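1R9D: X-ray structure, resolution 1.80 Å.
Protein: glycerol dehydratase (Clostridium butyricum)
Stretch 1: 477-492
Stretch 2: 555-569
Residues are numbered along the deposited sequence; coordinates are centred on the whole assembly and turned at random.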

# COMPACT_ATOMS: atom_id res chain seq x y z
N ASN A 477 16.46 -32.44 -27.47
CA ASN A 477 16.80 -33.73 -26.86
C ASN A 477 18.31 -33.93 -26.94
O ASN A 477 18.91 -33.80 -28.01
CB ASN A 477 16.10 -34.87 -27.60
CG ASN A 477 14.59 -34.79 -27.51
OD1 ASN A 477 14.03 -34.80 -26.41
ND2 ASN A 477 13.93 -34.72 -28.66
N PHE A 478 18.92 -34.24 -25.80
CA PHE A 478 20.36 -34.45 -25.73
C PHE A 478 20.83 -35.53 -26.71
O PHE A 478 21.89 -35.41 -27.31
CB PHE A 478 20.75 -34.86 -24.30
CG PHE A 478 22.23 -34.99 -24.09
CD1 PHE A 478 22.74 -36.01 -23.30
CD2 PHE A 478 23.12 -34.09 -24.68
CE1 PHE A 478 24.11 -36.14 -23.08
CE2 PHE A 478 24.49 -34.20 -24.47
CZ PHE A 478 24.99 -35.23 -23.67
N GLU A 479 20.02 -36.58 -26.86
CA GLU A 479 20.36 -37.69 -27.76
C GLU A 479 20.53 -37.25 -29.21
O GLU A 479 21.25 -37.90 -29.97
CB GLU A 479 19.28 -38.78 -27.71
CG GLU A 479 19.05 -39.38 -26.34
CD GLU A 479 17.96 -38.67 -25.55
OE1 GLU A 479 18.00 -37.42 -25.46
OE2 GLU A 479 17.07 -39.37 -25.03
N GLU A 480 19.89 -36.16 -29.58
CA GLU A 480 19.95 -35.66 -30.95
C GLU A 480 21.02 -34.60 -31.20
O GLU A 480 21.20 -34.15 -32.34
CB GLU A 480 18.59 -35.10 -31.36
CG GLU A 480 17.48 -36.13 -31.40
CD GLU A 480 16.11 -35.50 -31.49
OE1 GLU A 480 15.93 -34.57 -32.30
OE2 GLU A 480 15.20 -35.94 -30.74
N MET A 481 21.72 -34.18 -30.15
CA MET A 481 22.75 -33.16 -30.29
C MET A 481 24.00 -33.68 -30.97
O MET A 481 24.49 -34.77 -30.66
CB MET A 481 23.12 -32.58 -28.93
CG MET A 481 22.01 -31.78 -28.29
SD MET A 481 22.52 -31.08 -26.71
CE MET A 481 21.00 -30.24 -26.24
N LYS A 482 24.53 -32.90 -31.90
CA LYS A 482 25.73 -33.28 -32.63
C LYS A 482 26.92 -32.39 -32.31
O LYS A 482 28.05 -32.67 -32.73
CB LYS A 482 25.46 -33.25 -34.14
CG LYS A 482 24.34 -34.19 -34.57
CD LYS A 482 24.06 -34.06 -36.07
CE LYS A 482 22.89 -34.93 -36.49
NZ LYS A 482 22.53 -34.72 -37.93
N SER A 483 26.69 -31.31 -31.57
CA SER A 483 27.77 -30.39 -31.21
C SER A 483 27.63 -29.86 -29.79
O SER A 483 26.54 -29.79 -29.24
CB SER A 483 27.79 -29.21 -32.17
OG SER A 483 26.67 -28.36 -31.94
N PHE A 484 28.76 -29.47 -29.22
CA PHE A 484 28.78 -28.93 -27.87
C PHE A 484 28.08 -27.57 -27.86
O PHE A 484 27.55 -27.14 -26.84
CB PHE A 484 30.23 -28.78 -27.38
CG PHE A 484 30.34 -28.31 -25.96
CD1 PHE A 484 29.82 -29.06 -24.92
CD2 PHE A 484 30.98 -27.11 -25.67
CE1 PHE A 484 29.92 -28.63 -23.60
CE2 PHE A 484 31.09 -26.67 -24.35
CZ PHE A 484 30.56 -27.43 -23.32
N ASP A 485 28.08 -26.90 -29.01
CA ASP A 485 27.43 -25.60 -29.14
C ASP A 485 25.93 -25.73 -28.89
O ASP A 485 25.31 -24.85 -28.29
CB ASP A 485 27.66 -25.03 -30.54
CG ASP A 485 29.13 -24.93 -30.89
OD1 ASP A 485 29.80 -25.99 -30.98
OD2 ASP A 485 29.62 -23.80 -31.08
N GLU A 486 25.35 -26.84 -29.35
CA GLU A 486 23.92 -27.08 -29.16
C GLU A 486 23.66 -27.33 -27.68
O GLU A 486 22.58 -27.01 -27.16
CB GLU A 486 23.47 -28.31 -29.95
CG GLU A 486 23.56 -28.17 -31.46
CD GLU A 486 23.10 -29.43 -32.17
OE1 GLU A 486 23.66 -30.51 -31.88
OE2 GLU A 486 22.18 -29.35 -33.02
N PHE A 487 24.64 -27.92 -27.01
CA PHE A 487 24.52 -28.21 -25.59
C PHE A 487 24.51 -26.91 -24.79
O PHE A 487 23.65 -26.71 -23.93
CB PHE A 487 25.69 -29.08 -25.12
CG PHE A 487 25.55 -29.55 -23.71
CD1 PHE A 487 24.74 -30.63 -23.40
CD2 PHE A 487 26.21 -28.89 -22.67
CE1 PHE A 487 24.58 -31.05 -22.08
CE2 PHE A 487 26.05 -29.30 -21.35
CZ PHE A 487 25.23 -30.38 -21.05
N MET A 488 25.46 -26.03 -25.07
CA MET A 488 25.54 -24.76 -24.38
C MET A 488 24.31 -23.89 -24.61
O MET A 488 23.94 -23.09 -23.75
CB MET A 488 26.80 -23.99 -24.80
CG MET A 488 28.10 -24.58 -24.27
SD MET A 488 28.12 -24.77 -22.47
CE MET A 488 28.28 -23.05 -21.94
N LYS A 489 23.67 -24.05 -25.77
CA LYS A 489 22.47 -23.28 -26.08
C LYS A 489 21.31 -23.76 -25.22
O LYS A 489 20.50 -22.95 -24.75
CB LYS A 489 22.11 -23.40 -27.56
CG LYS A 489 23.10 -22.72 -28.47
CD LYS A 489 22.64 -22.72 -29.92
CE LYS A 489 23.64 -21.98 -30.80
NZ LYS A 489 23.24 -22.02 -32.24
N ALA A 490 21.23 -25.07 -25.02
CA ALA A 490 20.17 -25.65 -24.21
C ALA A 490 20.41 -25.28 -22.74
O ALA A 490 19.47 -24.99 -22.00
CB ALA A 490 20.16 -27.17 -24.37
N TYR A 491 21.68 -25.29 -22.34
CA TYR A 491 22.08 -24.94 -20.98
C TYR A 491 21.62 -23.51 -20.70
O TYR A 491 21.04 -23.23 -19.64
CB TYR A 491 23.61 -25.04 -20.88
CG TYR A 491 24.23 -24.51 -19.60
CD1 TYR A 491 24.07 -25.17 -18.38
CD2 TYR A 491 25.03 -23.36 -19.62
CE1 TYR A 491 24.70 -24.71 -17.22
CE2 TYR A 491 25.66 -22.89 -18.47
CZ TYR A 491 25.49 -23.57 -17.28
OH TYR A 491 26.12 -23.11 -16.14
N LYS A 492 21.88 -22.61 -21.64
CA LYS A 492 21.48 -21.21 -21.49
C LYS A 492 19.96 -21.06 -21.41
O LYS A 492 19.46 -20.21 -20.67
CB LYS A 492 22.04 -20.38 -22.65
CG LYS A 492 21.67 -18.90 -22.61
CD LYS A 492 22.52 -18.11 -23.60
CE LYS A 492 22.09 -16.66 -23.72
NZ LYS A 492 20.84 -16.51 -24.52
N ASN A 555 31.58 -27.81 -10.16
CA ASN A 555 30.82 -28.92 -10.73
C ASN A 555 30.41 -28.63 -12.17
O ASN A 555 30.43 -29.52 -13.03
CB ASN A 555 29.58 -29.23 -9.88
CG ASN A 555 29.93 -29.54 -8.43
OD1 ASN A 555 29.94 -28.65 -7.58
ND2 ASN A 555 30.24 -30.80 -8.15
N ILE A 556 30.05 -27.38 -12.45
CA ILE A 556 29.65 -26.99 -13.80
C ILE A 556 30.83 -26.99 -14.76
O ILE A 556 30.72 -27.48 -15.89
CB ILE A 556 28.96 -25.60 -13.80
CG1 ILE A 556 27.47 -25.76 -13.46
CG2 ILE A 556 29.08 -24.94 -15.18
CD1 ILE A 556 27.21 -26.58 -12.23
N GLY A 557 31.97 -26.45 -14.33
CA GLY A 557 33.13 -26.42 -15.19
C GLY A 557 33.59 -27.83 -15.53
O GLY A 557 33.84 -28.16 -16.69
N ASP A 558 33.71 -28.67 -14.50
CA ASP A 558 34.14 -30.06 -14.69
C ASP A 558 33.12 -30.85 -15.52
O ASP A 558 33.50 -31.69 -16.33
CB ASP A 558 34.37 -30.73 -13.32
CG ASP A 558 35.49 -30.07 -12.52
OD1 ASP A 558 36.37 -29.43 -13.13
OD2 ASP A 558 35.50 -30.19 -11.27
N SER A 559 31.83 -30.58 -15.31
CA SER A 559 30.80 -31.28 -16.07
C SER A 559 30.80 -30.84 -17.54
O SER A 559 30.68 -31.66 -18.44
CB SER A 559 29.41 -31.03 -15.48
OG SER A 559 29.28 -31.60 -14.18
N LEU A 560 30.91 -29.54 -17.77
CA LEU A 560 30.91 -29.03 -19.14
C LEU A 560 32.11 -29.52 -19.95
O LEU A 560 31.95 -29.91 -21.11
CB LEU A 560 30.87 -27.49 -19.15
CG LEU A 560 29.55 -26.86 -18.69
CD1 LEU A 560 29.65 -25.34 -18.72
CD2 LEU A 560 28.42 -27.34 -19.58
N VAL A 561 33.30 -29.52 -19.36
CA VAL A 561 34.47 -29.97 -20.10
C VAL A 561 34.40 -31.48 -20.36
O VAL A 561 34.91 -31.96 -21.38
CB VAL A 561 35.80 -29.62 -19.38
CG1 VAL A 561 36.07 -30.59 -18.23
CG2 VAL A 561 36.95 -29.65 -20.40
N ALA A 562 33.76 -32.22 -19.46
CA ALA A 562 33.63 -33.66 -19.64
C ALA A 562 32.70 -33.94 -20.82
O ALA A 562 32.99 -34.80 -21.66
CB ALA A 562 33.10 -34.31 -18.37
N VAL A 563 31.59 -33.22 -20.88
CA VAL A 563 30.63 -33.39 -21.97
C VAL A 563 31.28 -33.05 -23.30
O VAL A 563 31.18 -33.80 -24.27
CB VAL A 563 29.38 -32.50 -21.75
CG1 VAL A 563 28.52 -32.47 -23.00
CG2 VAL A 563 28.56 -33.03 -20.59
N LYS A 564 31.96 -31.91 -23.35
CA LYS A 564 32.63 -31.45 -24.56
C LYS A 564 33.72 -32.40 -25.07
O LYS A 564 33.79 -32.68 -26.26
CB LYS A 564 33.24 -30.07 -24.34
CG LYS A 564 34.02 -29.55 -25.55
CD LYS A 564 34.70 -28.22 -25.25
CE LYS A 564 35.60 -27.80 -26.40
NZ LYS A 564 36.76 -28.73 -26.57
N LYS A 565 34.56 -32.88 -24.16
CA LYS A 565 35.66 -33.77 -24.51
C LYS A 565 35.30 -35.23 -24.74
O LYS A 565 35.58 -35.80 -25.80
CB LYS A 565 36.75 -33.73 -23.44
CG LYS A 565 37.51 -32.42 -23.35
CD LYS A 565 38.60 -32.51 -22.28
CE LYS A 565 39.63 -33.59 -22.60
NZ LYS A 565 40.53 -33.21 -23.73
N ILE A 566 34.69 -35.84 -23.74
CA ILE A 566 34.32 -37.25 -23.80
C ILE A 566 33.21 -37.57 -24.80
O ILE A 566 33.24 -38.62 -25.44
CB ILE A 566 33.91 -37.78 -22.41
CG1 ILE A 566 35.01 -37.49 -21.39
CG2 ILE A 566 33.63 -39.27 -22.47
CD1 ILE A 566 36.36 -38.10 -21.75
N VAL A 567 32.23 -36.68 -24.93
CA VAL A 567 31.12 -36.92 -25.83
C VAL A 567 31.25 -36.33 -27.23
O VAL A 567 31.21 -37.05 -28.22
CB VAL A 567 29.79 -36.43 -25.22
CG1 VAL A 567 28.64 -36.69 -26.18
CG2 VAL A 567 29.53 -37.12 -23.90
N PHE A 568 31.43 -35.01 -27.32
CA PHE A 568 31.51 -34.38 -28.63
C PHE A 568 32.86 -34.34 -29.34
O PHE A 568 32.91 -34.40 -30.56
CB PHE A 568 30.93 -32.96 -28.56
CG PHE A 568 29.48 -32.93 -28.18
CD1 PHE A 568 29.10 -32.61 -26.88
CD2 PHE A 568 28.49 -33.27 -29.10
CE1 PHE A 568 27.75 -32.62 -26.50
CE2 PHE A 568 27.15 -33.28 -28.74
CZ PHE A 568 26.78 -32.96 -27.43
N ASP A 569 33.96 -34.23 -28.60
CA ASP A 569 35.27 -34.18 -29.24
C ASP A 569 35.86 -35.55 -29.54
O ASP A 569 36.27 -35.81 -30.67
CB ASP A 569 36.28 -33.39 -28.40
CG ASP A 569 35.93 -31.91 -28.29
OD1 ASP A 569 35.32 -31.36 -29.23
OD2 ASP A 569 36.30 -31.30 -27.26

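Two helices of one chain pack here, far apart in sequence. Helix 484-492 runs roughly antiparallel to helix 555-569, at 148° between their N-to-C directions. Their axes come within 10.4 Å. The approach is tighter at the start of the first helix, where the Phe-484 and Lys-564 CA atoms lie 5.7 Å apart, than at Met-488 and Leu-560, whose CA atoms are 8.6 Å apart. No hydrogen bond or salt bridge links the stretches. The contact is mainly apolar, with some backbone atoms against the rings, and buries 593 Å², both sides summed.

Phe-484 is the knob of the interface. Its CA-to-CB bond points sideways, and with chi1 t the ring lies among Leu-560, Val-563, Lys-564 and Phe-568. Lys-564 CB lies over one face, 3.6 Å from the centroid of the Phe-484 ring and 9° off its normal, a CH-pi contact. Val-563 CG1 meets the ring edge, 4.1 Å from Phe-484 CD1.

Lys-564 gives the interface the base of its side chain, while the end leads away. Its chi1, chi2 and chi3 are all t, so the chain is extended, and chi4 turns to m. The ammonium group reaches Asp-569 in its own helix, with NZ of Lys-564 2.7 Å from OD2 of Asp-569, a salt bridge. The lysine thus offers methylene to the aromatic ring and keeps its charge paired.

Phe-487 and Tyr-491 point toward the second helix, one turn apart, and with chi1 t in both their rings reach its side chains. Val-563, also t, places CG1 over the face of the Phe-487 ring, 4.0 Å from the centroid and 3° off the normal. Leu-560, with chi1 m and chi2 t, brings CD2 to the ring edge, 3.5 Å from Phe-487 CE2. The same methyl meets Met-488, which has all three chi angles m. Chi1 and chi2 fold SD of Met-488 back toward the second helix, 3.9 Å from CD2 of Leu-560; chi3 then sets only CE. Further along, OH of Tyr-491 lies 3.6 Å from CG2 of Ile-556; the hydroxyl is hydrogen-bonded elsewhere in the structure.

Phe-568 has the largest area covered by the other stretch. Its CA-to-CB bond points toward that stretch, and chi1 m lays the ring against the backbone before and at the start of the first helix. One face receives Ser-483 O and Phe-484 N, the latter 3.7 Å from Phe-568 CG. Met-481 O lies at the ring edge, 3.6 Å from Phe-568 CE2. Phe-478, with chi1 t, brings its ring end in, with CE2 3.9 Å from CZ of Phe-568.

Local bonds hold this backbone in shape. Ser-483, chi1 p, is the N-cap: its OG accepts from Glu-486 N at 3.3 Å. Glu-486, with chi1 m and chi2 t, returns its OE1 to Lys-482 N at 2.5 Å and to Ser-483 N at 3.1 Å. In the second helix, the turn at 563-569 is wider and pi-type. There Phe-568 N bonds to Val-563 O at 3.3 Å, and Asp-569 N to Lys-564 O at 2.8 Å.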